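Alkylhalidase CmlS (Streptomyces venezuelae, PDB 3I3L) is a flavin-dependent halogenase of chloramphenicol biosynthesis that carries its FAD through a covalent flavin-aspartate bond. Local coordinates at residues L504-Y515 and Q553-L563. Sequence-based numbering, arbitrary orientation.
Sequences LANGEGLDMAQY and QIVVRLMEAGL
M512 packs over the last turns of helix 551-560, where the beta hairpin of strands 498-506 and 511-512 meets a helix ending in a Schellman motif at G562, all within the C-terminal domain and away from the flavin. With CG anti to the backbone N (chi1 -176°) and the chain bent twice beyond it, M512 sets CG 3.6 Å from R557 CB and CE 3.8 Å from L558 CG, crossing both side chains at about a right angle. I554 CG1 lies over one face of the Y515 ring, toward its rim, 4.1 Å from Y515 CG; R557 CG comes to the ring edge, and Y515 OH reaches Q553 CB. Without the ring, as with an alanine here, I554 CG1 would probably lose the face it rests against and the M512 sulfur its neighbour at the ring edge. Past the helix end, L563 spreads its methyls against the hairpin, CD1 3.6 Å from D511 C and CD2 3.8 Å from N506 N. The two strands are joined by backbone hydrogen bonds from M512 N to L504 O and from N506 N to L510 O, while R361 and K486 hold the D511 carboxylate by salt bridges. A561 CB lies 3.4 Å from D511 O.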
loop_
_atom_site.group_PDB
_atom_site.type_symbol
_atom_site.label_atom_id
_atom_site.label_comp_id
_atom_site.label_asym_id
_atom_site.label_seq_id
_atom_site.Cartn_x
_atom_site.Cartn_y
_atom_site.Cartn_z
ATOM N N LEU A 504 0.936 0.297 -24.203
ATOM C CA LEU A 504 0.098 1.172 -24.988
ATOM C C LEU A 504 0.081 2.600 -24.450
ATOM O O LEU A 504 -0.098 2.832 -23.250
ATOM C CB LEU A 504 -1.323 0.604 -25.097
ATOM C CG LEU A 504 -1.615 -0.162 -26.374
ATOM C CD1 LEU A 504 -2.748 -1.127 -26.151
ATOM C CD2 LEU A 504 -1.914 0.825 -27.472
ATOM N N ALA A 505 0.252 3.547 -25.371
ATOM C CA ALA A 505 0.149 4.967 -25.070
ATOM C C ALA A 505 -0.443 5.750 -26.251
ATOM O O ALA A 505 -0.531 5.239 -27.358
ATOM C CB ALA A 505 1.550 5.512 -24.741
ATOM N N ASN A 506 -0.816 6.998 -26.013
ATOM C CA ASN A 506 -1.058 7.913 -27.126
ATOM C C ASN A 506 0.195 8.778 -27.454
ATOM O O ASN A 506 1.252 8.641 -26.821
ATOM C CB ASN A 506 -2.297 8.774 -26.862
ATOM C CG ASN A 506 -2.113 9.723 -25.700
ATOM O OD1 ASN A 506 -3.057 10.378 -25.257
ATOM N ND2 ASN A 506 -0.909 9.779 -25.184
ATOM N N GLY A 507 0.099 9.667 -28.434
ATOM C CA GLY A 507 1.262 10.477 -28.783
ATOM C C GLY A 507 1.700 11.393 -27.646
ATOM O O GLY A 507 2.849 11.824 -27.574
ATOM N N GLU A 508 0.759 11.678 -26.759
ATOM C CA GLU A 508 0.933 12.659 -25.720
ATOM C C GLU A 508 1.201 11.914 -24.406
ATOM O O GLU A 508 0.776 12.318 -23.307
ATOM C CB GLU A 508 -0.313 13.558 -25.667
ATOM C CG GLU A 508 -0.551 14.349 -26.989
ATOM C CD GLU A 508 -1.168 13.511 -28.147
ATOM O OE1 GLU A 508 -1.875 12.516 -27.854
ATOM O OE2 GLU A 508 -0.964 13.843 -29.353
ATOM N N GLY A 509 1.886 10.781 -24.550
ATOM C CA GLY A 509 2.478 10.103 -23.430
ATOM C C GLY A 509 1.553 9.398 -22.455
ATOM O O GLY A 509 2.049 8.557 -21.698
ATOM N N LEU A 510 0.244 9.727 -22.430
ATOM C CA LEU A 510 -0.745 8.966 -21.605
ATOM C C LEU A 510 -0.609 7.489 -21.883
ATOM O O LEU A 510 -0.477 7.073 -23.044
ATOM C CB LEU A 510 -2.180 9.335 -21.921
ATOM C CG LEU A 510 -3.038 10.158 -20.982
ATOM C CD1 LEU A 510 -4.487 10.112 -21.478
ATOM C CD2 LEU A 510 -2.921 9.685 -19.546
ATOM N N ASP A 511 -0.635 6.688 -20.826
ATOM C CA ASP A 511 -0.447 5.273 -21.030
ATOM C C ASP A 511 -1.270 4.411 -20.098
ATOM O O ASP A 511 -1.996 4.904 -19.222
ATOM C CB ASP A 511 1.041 4.911 -20.948
ATOM C CG ASP A 511 1.652 5.180 -19.551
ATOM O OD1 ASP A 511 2.907 5.119 -19.482
ATOM O OD2 ASP A 511 0.922 5.471 -18.554
ATOM N N MET A 512 -1.157 3.119 -20.347
ATOM C CA MET A 512 -1.737 2.071 -19.514
ATOM C C MET A 512 -0.609 1.082 -19.422
ATOM O O MET A 512 -0.344 0.331 -20.370
ATOM C CB MET A 512 -2.986 1.443 -20.171
ATOM C CG MET A 512 -3.738 0.363 -19.306
ATOM S SD MET A 512 -3.179 -1.278 -19.640
ATOM C CE MET A 512 -3.774 -1.649 -21.275
ATOM N N ALA A 513 0.079 1.121 -18.291
ATOM C CA ALA A 513 1.341 0.394 -18.121
ATOM C C ALA A 513 1.177 -1.039 -17.601
ATOM O O ALA A 513 2.128 -1.810 -17.627
ATOM C CB ALA A 513 2.292 1.176 -17.197
ATOM N N GLN A 514 -0.040 -1.394 -17.172
ATOM C CA GLN A 514 -0.298 -2.703 -16.540
ATOM C C GLN A 514 -0.238 -3.911 -17.472
ATOM O O GLN A 514 -0.212 -5.032 -16.975
ATOM C CB GLN A 514 -1.624 -2.694 -15.777
ATOM C CG GLN A 514 -1.772 -1.532 -14.797
ATOM C CD GLN A 514 -2.227 -0.230 -15.454
ATOM O OE1 GLN A 514 -2.195 -0.095 -16.669
ATOM N NE2 GLN A 514 -2.641 0.739 -14.638
ATOM N N TYR A 515 -0.221 -3.700 -18.797
ATOM C CA TYR A 515 -0.163 -4.805 -19.767
ATOM C C TYR A 515 0.839 -4.588 -20.906
ATOM O O TYR A 515 0.929 -3.516 -21.448
ATOM C CB TYR A 515 -1.560 -5.164 -20.315
ATOM C CG TYR A 515 -2.503 -5.625 -19.244
ATOM C CD1 TYR A 515 -2.483 -6.949 -18.790
ATOM C CD2 TYR A 515 -3.358 -4.720 -18.610
ATOM C CE1 TYR A 515 -3.325 -7.378 -17.734
ATOM C CE2 TYR A 515 -4.200 -5.127 -17.564
ATOM C CZ TYR A 515 -4.172 -6.450 -17.129
ATOM O OH TYR A 515 -5.020 -6.827 -16.121
ATOM N N GLN A 553 -10.032 -6.820 -18.825
ATOM C CA GLN A 553 -9.157 -6.056 -17.935
ATOM C C GLN A 553 -8.484 -4.968 -18.773
ATOM O O GLN A 553 -8.364 -3.833 -18.352
ATOM C CB GLN A 553 -8.104 -6.980 -17.292
ATOM C CG GLN A 553 -8.637 -8.001 -16.287
ATOM C CD GLN A 553 -9.381 -9.186 -16.949
ATOM O OE1 GLN A 553 -9.632 -9.220 -18.179
ATOM N NE2 GLN A 553 -9.752 -10.157 -16.121
ATOM N N ILE A 554 -8.091 -5.335 -19.982
ATOM C CA ILE A 554 -7.417 -4.423 -20.880
ATOM C C ILE A 554 -8.305 -3.206 -21.197
ATOM O O ILE A 554 -7.865 -2.074 -21.071
ATOM C CB ILE A 554 -6.918 -5.154 -22.146
ATOM C CG1 ILE A 554 -5.741 -6.061 -21.788
ATOM C CG2 ILE A 554 -6.474 -4.171 -23.211
ATOM C CD1 ILE A 554 -5.206 -6.883 -22.920
ATOM N N VAL A 555 -9.578 -3.422 -21.532
ATOM C CA VAL A 555 -10.393 -2.274 -21.839
ATOM C C VAL A 555 -10.774 -1.480 -20.597
ATOM O O VAL A 555 -10.863 -0.248 -20.662
ATOM C CB VAL A 555 -11.626 -2.507 -22.858
ATOM C CG1 VAL A 555 -11.626 -3.876 -23.522
ATOM C CG2 VAL A 555 -12.909 -2.172 -22.212
ATOM N N VAL A 556 -11.002 -2.155 -19.474
ATOM C CA VAL A 556 -11.285 -1.396 -18.239
ATOM C C VAL A 556 -10.095 -0.494 -17.849
ATOM O O VAL A 556 -10.257 0.679 -17.461
ATOM C CB VAL A 556 -11.737 -2.312 -17.041
ATOM C CG1 VAL A 556 -11.776 -1.534 -15.745
ATOM C CG2 VAL A 556 -13.130 -2.913 -17.316
ATOM N N ARG A 557 -8.903 -1.050 -17.939
ATOM C CA ARG A 557 -7.725 -0.256 -17.602
ATOM C C ARG A 557 -7.550 0.918 -18.566
ATOM O O ARG A 557 -7.250 2.012 -18.137
ATOM C CB ARG A 557 -6.457 -1.115 -17.536
ATOM C CG ARG A 557 -6.296 -1.884 -16.212
ATOM C CD ARG A 557 -6.610 -0.951 -15.033
ATOM N NE ARG A 557 -6.750 -1.643 -13.743
ATOM C CZ ARG A 557 -7.885 -2.146 -13.241
ATOM N NH1 ARG A 557 -7.871 -2.727 -12.048
ATOM N NH2 ARG A 557 -9.029 -2.083 -13.909
ATOM N N LEU A 558 -7.790 0.697 -19.853
ATOM C CA LEU A 558 -7.712 1.806 -20.841
ATOM C C LEU A 558 -8.752 2.871 -20.575
ATOM O O LEU A 558 -8.520 4.061 -20.830
ATOM C CB LEU A 558 -7.780 1.305 -22.288
ATOM C CG LEU A 558 -6.508 0.605 -22.754
ATOM C CD1 LEU A 558 -6.799 -0.368 -23.927
ATOM C CD2 LEU A 558 -5.380 1.621 -23.081
ATOM N N MET A 559 -9.897 2.459 -20.062
ATOM C CA MET A 559 -10.919 3.412 -19.730
ATOM C C MET A 559 -10.440 4.236 -18.522
ATOM O O MET A 559 -10.468 5.460 -18.590
ATOM C CB MET A 559 -12.300 2.749 -19.512
ATOM C CG MET A 559 -12.961 2.255 -20.851
ATOM S SD MET A 559 -14.508 1.363 -20.777
ATOM C CE MET A 559 -15.593 2.629 -20.422
ATOM N N GLU A 560 -10.005 3.559 -17.444
ATOM C CA GLU A 560 -9.494 4.241 -16.232
ATOM C C GLU A 560 -8.274 5.142 -16.534
ATOM O O GLU A 560 -8.101 6.173 -15.902
ATOM C CB GLU A 560 -9.108 3.256 -15.124
ATOM C CG GLU A 560 -10.270 2.699 -14.350
ATOM C CD GLU A 560 -10.000 1.301 -13.758
ATOM O OE1 GLU A 560 -8.915 0.708 -14.017
ATOM O OE2 GLU A 560 -10.893 0.785 -13.036
ATOM N N ALA A 561 -7.460 4.741 -17.508
ATOM C CA ALA A 561 -6.309 5.532 -17.937
ATOM C C ALA A 561 -6.716 6.755 -18.741
ATOM O O ALA A 561 -5.862 7.582 -19.042
ATOM C CB ALA A 561 -5.369 4.695 -18.738
ATOM N N GLY A 562 -8.002 6.875 -19.086
ATOM C CA GLY A 562 -8.489 7.977 -19.910
ATOM C C GLY A 562 -8.096 7.873 -21.381
ATOM O O GLY A 562 -8.307 8.807 -22.141
ATOM N N LEU A 563 -7.546 6.735 -21.786
ATOM C CA LEU A 563 -7.280 6.456 -23.185
ATOM C C LEU A 563 -8.509 6.033 -24.023
ATOM O O LEU A 563 -8.545 6.335 -25.192
ATOM C CB LEU A 563 -6.141 5.434 -23.336
ATOM C CG LEU A 563 -4.745 5.935 -22.980
ATOM C CD1 LEU A 563 -3.820 4.825 -22.562
ATOM C CD2 LEU A 563 -4.139 6.749 -24.132
#